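Local coordinates for protein Abbfa_003403 (Acinetobacter baumannii, PDB 4ZXH) that probably activates an amino acid, loads it on a carrier domain, forms an amide bond and releases the product, as a four-domain nonribosomal peptide synthetase, at residues D196-W202 with S327-I333. Residues are numbered along the deposited sequence.
Sequences DESLIFW and SLKHQKI
Helix-to-turn contact in the condensation domain, whose fold is that of the CoA-dependent acyltransferases: the first turns of helix 197-205 pack on the end of helix 313-329 and the turn leading to helix 335-342. Asp196 is the N-cap residue, and 197-202 are helical (Ile200 N to Asp196 O 2.9 Å). His330 to Ile333 form a type I beta turn, with Ile333 extended (phi/psi -69/124). The backbones come closest at Ser198 and His330, CA to CA 5.0 Å; Leu199 CA and Ile333 CA follow at 6.8 Å. His330 (chi1 m) lays one face of its ring over Phe201 (chi1 t) in an offset stack, centroids 4.4 Å apart and planes at 27°, while His330 ND1 hydrogen-bonds Ser198 OG, at the ring edge, at 3.0 Å. Phe201 CZ lies 3.7 Å from Ser327 OG, which itself bonds Gln323 O. Ile333 CG1 meets Ser198 CB at 3.5 Å, and Ile333 CB lies 4.0 Å from Trp202 CD1; Val338 of helix 335-342 touches both Ile333 and Trp202. Asp196 OD2 and Lys332 NZ form a salt bridge at 3.5 Å. The Ile333 side chain is about 11 Å from the bound phosphopantetheine. Trp202 (chi1 m) ties its indole to the turn: Trp202 NE1 donates to His330 O at 2.8 Å, N-H...O angle 159°.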
ATOM      1  N   ASP A 196     -25.767 -12.907  17.758  1.00 65.93           N
ATOM      2  CA  ASP A 196     -25.370 -14.307  17.905  1.00 63.56           C
ATOM      3  C   ASP A 196     -24.126 -14.438  18.772  1.00 61.27           C
ATOM      4  O   ASP A 196     -23.127 -13.758  18.530  1.00 62.79           O
ATOM      5  CB  ASP A 196     -25.119 -14.947  16.533  1.00 69.28           C
ATOM      6  CG  ASP A 196     -25.010 -16.467  16.600  1.00 85.57           C
ATOM      7  OD1 ASP A 196     -25.169 -17.051  17.696  1.00 95.60           O
ATOM      8  OD2 ASP A 196     -24.790 -17.089  15.542  1.00 91.64           O
ATOM      9  N   GLU A 197     -24.189 -15.324  19.767  1.00 58.94           N
ATOM     10  CA  GLU A 197     -23.103 -15.505  20.732  1.00 50.63           C
ATOM     11  C   GLU A 197     -21.770 -15.811  20.054  1.00 51.81           C
ATOM     12  O   GLU A 197     -20.736 -15.271  20.444  1.00 56.63           O
ATOM     13  CB  GLU A 197     -23.451 -16.613  21.729  1.00 52.74           C
ATOM     14  N   SER A 198     -21.790 -16.657  19.029  1.00 49.20           N
ATOM     15  CA  SER A 198     -20.568 -16.967  18.287  1.00 50.38           C
ATOM     16  C   SER A 198     -20.042 -15.744  17.534  1.00 48.80           C
ATOM     17  O   SER A 198     -18.838 -15.544  17.436  1.00 50.42           O
ATOM     18  CB  SER A 198     -20.803 -18.120  17.308  1.00 51.88           C
ATOM     19  OG  SER A 198     -21.253 -19.281  17.993  1.00 63.70           O
ATOM     20  N   LEU A 199     -20.941 -14.923  17.005  1.00 46.72           N
ATOM     21  CA  LEU A 199     -20.527 -13.720  16.289  1.00 45.53           C
ATOM     22  C   LEU A 199     -19.912 -12.690  17.232  1.00 46.29           C
ATOM     23  O   LEU A 199     -18.958 -12.004  16.879  1.00 39.86           O
ATOM     24  CB  LEU A 199     -21.709 -13.106  15.550  1.00 48.09           C
ATOM     25  CG  LEU A 199     -21.393 -12.053  14.492  1.00 45.93           C
ATOM     26  CD1 LEU A 199     -20.310 -12.538  13.537  1.00 40.86           C
ATOM     27  CD2 LEU A 199     -22.666 -11.753  13.730  1.00 44.40           C
ATOM     28  N   ILE A 200     -20.468 -12.583  18.432  1.00 45.77           N
ATOM     29  CA  ILE A 200     -19.913 -11.699  19.439  1.00 47.85           C
ATOM     30  C   ILE A 200     -18.512 -12.155  19.839  1.00 54.23           C
ATOM     31  O   ILE A 200     -17.603 -11.325  19.981  1.00 62.30           O
ATOM     32  CB  ILE A 200     -20.815 -11.641  20.676  1.00 52.75           C
ATOM     33  CG1 ILE A 200     -22.180 -11.075  20.289  1.00 56.01           C
ATOM     34  CG2 ILE A 200     -20.175 -10.815  21.778  1.00 45.90           C
ATOM     35  CD1 ILE A 200     -23.277 -11.437  21.261  1.00 53.29           C
ATOM     36  N   PHE A 201     -18.340 -13.468  20.009  1.00 46.46           N
ATOM     37  CA  PHE A 201     -17.042 -14.034  20.370  1.00 39.03           C
ATOM     38  C   PHE A 201     -15.937 -13.549  19.437  1.00 48.09           C
ATOM     39  O   PHE A 201     -14.902 -13.056  19.895  1.00 52.95           O
ATOM     40  CB  PHE A 201     -17.088 -15.560  20.352  1.00 38.01           C
ATOM     41  CG  PHE A 201     -15.746 -16.211  20.556  1.00 41.23           C
ATOM     42  CD1 PHE A 201     -15.340 -16.611  21.818  1.00 40.57           C
ATOM     43  CD2 PHE A 201     -14.885 -16.429  19.481  1.00 44.62           C
ATOM     44  CE1 PHE A 201     -14.098 -17.217  22.013  1.00 43.01           C
ATOM     45  CE2 PHE A 201     -13.640 -17.031  19.670  1.00 47.10           C
ATOM     46  CZ  PHE A 201     -13.251 -17.430  20.938  1.00 45.72           C
ATOM     47  N   TRP A 202     -16.157 -13.706  18.132  1.00 44.21           N
ATOM     48  CA  TRP A 202     -15.164 -13.327  17.135  1.00 43.27           C
ATOM     49  C   TRP A 202     -14.964 -11.824  17.088  1.00 45.90           C
ATOM     50  O   TRP A 202     -13.848 -11.331  16.909  1.00 48.81           O
ATOM     51  CB  TRP A 202     -15.568 -13.828  15.752  1.00 40.75           C
ATOM     52  CG  TRP A 202     -15.464 -15.297  15.604  1.00 39.77           C
ATOM     53  CD1 TRP A 202     -16.481 -16.168  15.360  1.00 39.28           C
ATOM     54  CD2 TRP A 202     -14.271 -16.084  15.696  1.00 38.85           C
ATOM     55  NE1 TRP A 202     -15.998 -17.456  15.293  1.00 39.45           N
ATOM     56  CE2 TRP A 202     -14.643 -17.431  15.496  1.00 35.75           C
ATOM     57  CE3 TRP A 202     -12.928 -15.783  15.923  1.00 31.18           C
ATOM     58  CZ2 TRP A 202     -13.721 -18.468  15.515  1.00 32.22           C
ATOM     59  CZ3 TRP A 202     -12.013 -16.816  15.949  1.00 31.62           C
ATOM     60  CH2 TRP A 202     -12.412 -18.139  15.742  1.00 35.66           C
ATOM     61  N   SER A 327     -12.104 -21.271  20.555  1.00 48.82           N
ATOM     62  CA  SER A 327     -12.388 -20.793  19.212  1.00 46.03           C
ATOM     63  C   SER A 327     -13.098 -21.865  18.375  1.00 47.81           C
ATOM     64  O   SER A 327     -13.942 -21.539  17.542  1.00 52.99           O
ATOM     65  CB  SER A 327     -11.099 -20.340  18.519  1.00 39.64           C
ATOM     66  OG  SER A 327     -10.534 -19.195  19.143  1.00 38.66           O
ATOM     67  N   LEU A 328     -12.775 -23.138  18.605  1.00 45.99           N
ATOM     68  CA  LEU A 328     -13.419 -24.223  17.854  1.00 49.45           C
ATOM     69  C   LEU A 328     -14.898 -24.382  18.231  1.00 50.75           C
ATOM     70  O   LEU A 328     -15.676 -24.909  17.445  1.00 56.78           O
ATOM     71  CB  LEU A 328     -12.680 -25.558  18.054  1.00 42.86           C
ATOM     72  CG  LEU A 328     -11.238 -25.588  17.524  1.00 41.27           C
ATOM     73  CD1 LEU A 328     -10.534 -26.885  17.849  1.00 37.60           C
ATOM     74  CD2 LEU A 328     -11.179 -25.296  16.034  1.00 34.53           C
ATOM     75  N   LYS A 329     -15.286 -23.920  19.419  1.00 46.06           N
ATOM     76  CA  LYS A 329     -16.706 -23.860  19.792  1.00 47.85           C
ATOM     77  C   LYS A 329     -17.513 -23.005  18.800  1.00 46.28           C
ATOM     78  O   LYS A 329     -18.643 -23.326  18.457  1.00 51.32           O
ATOM     79  CB  LYS A 329     -16.885 -23.293  21.211  1.00 46.48           C
ATOM     80  CG  LYS A 329     -16.418 -24.196  22.374  1.00 48.16           C
ATOM     81  CD  LYS A 329     -16.746 -23.541  23.726  1.00 53.48           C
ATOM     82  CE  LYS A 329     -16.314 -24.379  24.930  1.00 64.82           C
ATOM     83  NZ  LYS A 329     -16.645 -23.703  26.233  1.00 65.59           N
ATOM     84  N   HIS A 330     -16.920 -21.918  18.329  1.00 43.47           N
ATOM     85  CA  HIS A 330     -17.651 -20.964  17.517  1.00 47.09           C
ATOM     86  C   HIS A 330     -17.233 -21.015  16.056  1.00 50.94           C
ATOM     87  O   HIS A 330     -17.230 -19.992  15.368  1.00 47.36           O
ATOM     88  CB  HIS A 330     -17.442 -19.559  18.068  1.00 47.16           C
ATOM     89  CG  HIS A 330     -17.721 -19.450  19.530  1.00 55.91           C
ATOM     90  ND1 HIS A 330     -19.000 -19.420  20.043  1.00 56.34           N
ATOM     91  CD2 HIS A 330     -16.886 -19.398  20.596  1.00 57.07           C
ATOM     92  CE1 HIS A 330     -18.940 -19.337  21.361  1.00 51.03           C
ATOM     93  NE2 HIS A 330     -17.669 -19.321  21.721  1.00 51.61           N
ATOM     94  N   GLN A 331     -16.893 -22.207  15.580  1.00 48.42           N
ATOM     95  CA  GLN A 331     -16.356 -22.348  14.232  1.00 41.14           C
ATOM     96  C   GLN A 331     -17.457 -22.353  13.182  1.00 39.52           C
ATOM     97  O   GLN A 331     -17.170 -22.325  11.988  1.00 37.23           O
ATOM     98  CB  GLN A 331     -15.543 -23.626  14.115  1.00 38.98           C
ATOM     99  CG  GLN A 331     -16.397 -24.843  13.878  1.00 46.39           C
ATOM    100  CD  GLN A 331     -15.611 -26.119  13.968  1.00 53.86           C
ATOM    101  OE1 GLN A 331     -15.010 -26.417  15.004  1.00 47.28           O
ATOM    102  NE2 GLN A 331     -15.576 -26.872  12.866  1.00 56.64           N
ATOM    103  N   LYS A 332     -18.714 -22.394  13.620  1.00 36.41           N
ATOM    104  CA  LYS A 332     -19.825 -22.436  12.676  1.00 42.40           C
ATOM    105  C   LYS A 332     -19.922 -21.143  11.851  1.00 44.18           C
ATOM    106  O   LYS A 332     -20.354 -21.172  10.696  1.00 44.47           O
ATOM    107  CB  LYS A 332     -21.157 -22.728  13.403  1.00 50.77           C
ATOM    108  CG  LYS A 332     -21.553 -21.794  14.565  1.00 57.83           C
ATOM    109  CD  LYS A 332     -22.682 -22.451  15.389  1.00 64.49           C
ATOM    110  CE  LYS A 332     -23.254 -21.565  16.502  1.00 68.81           C
ATOM    111  NZ  LYS A 332     -24.088 -20.437  16.002  1.00 68.06           N
ATOM    112  N   ILE A 333     -19.502 -20.024  12.441  1.00 38.32           N
ATOM    113  CA  ILE A 333     -19.514 -18.731  11.763  1.00 34.29           C
ATOM    114  C   ILE A 333     -18.493 -18.678  10.630  1.00 35.50           C
ATOM    115  O   ILE A 333     -17.297 -18.896  10.852  1.00 33.43           O
ATOM    116  CB  ILE A 333     -19.221 -17.573  12.748  1.00 35.50           C
ATOM    117  CG1 ILE A 333     -20.270 -17.528  13.852  1.00 46.24           C
ATOM    118  CG2 ILE A 333     -19.215 -16.259  12.024  1.00 33.81           C
ATOM    119  CD1 ILE A 333     -21.695 -17.590  13.325  1.00 56.11           C
TER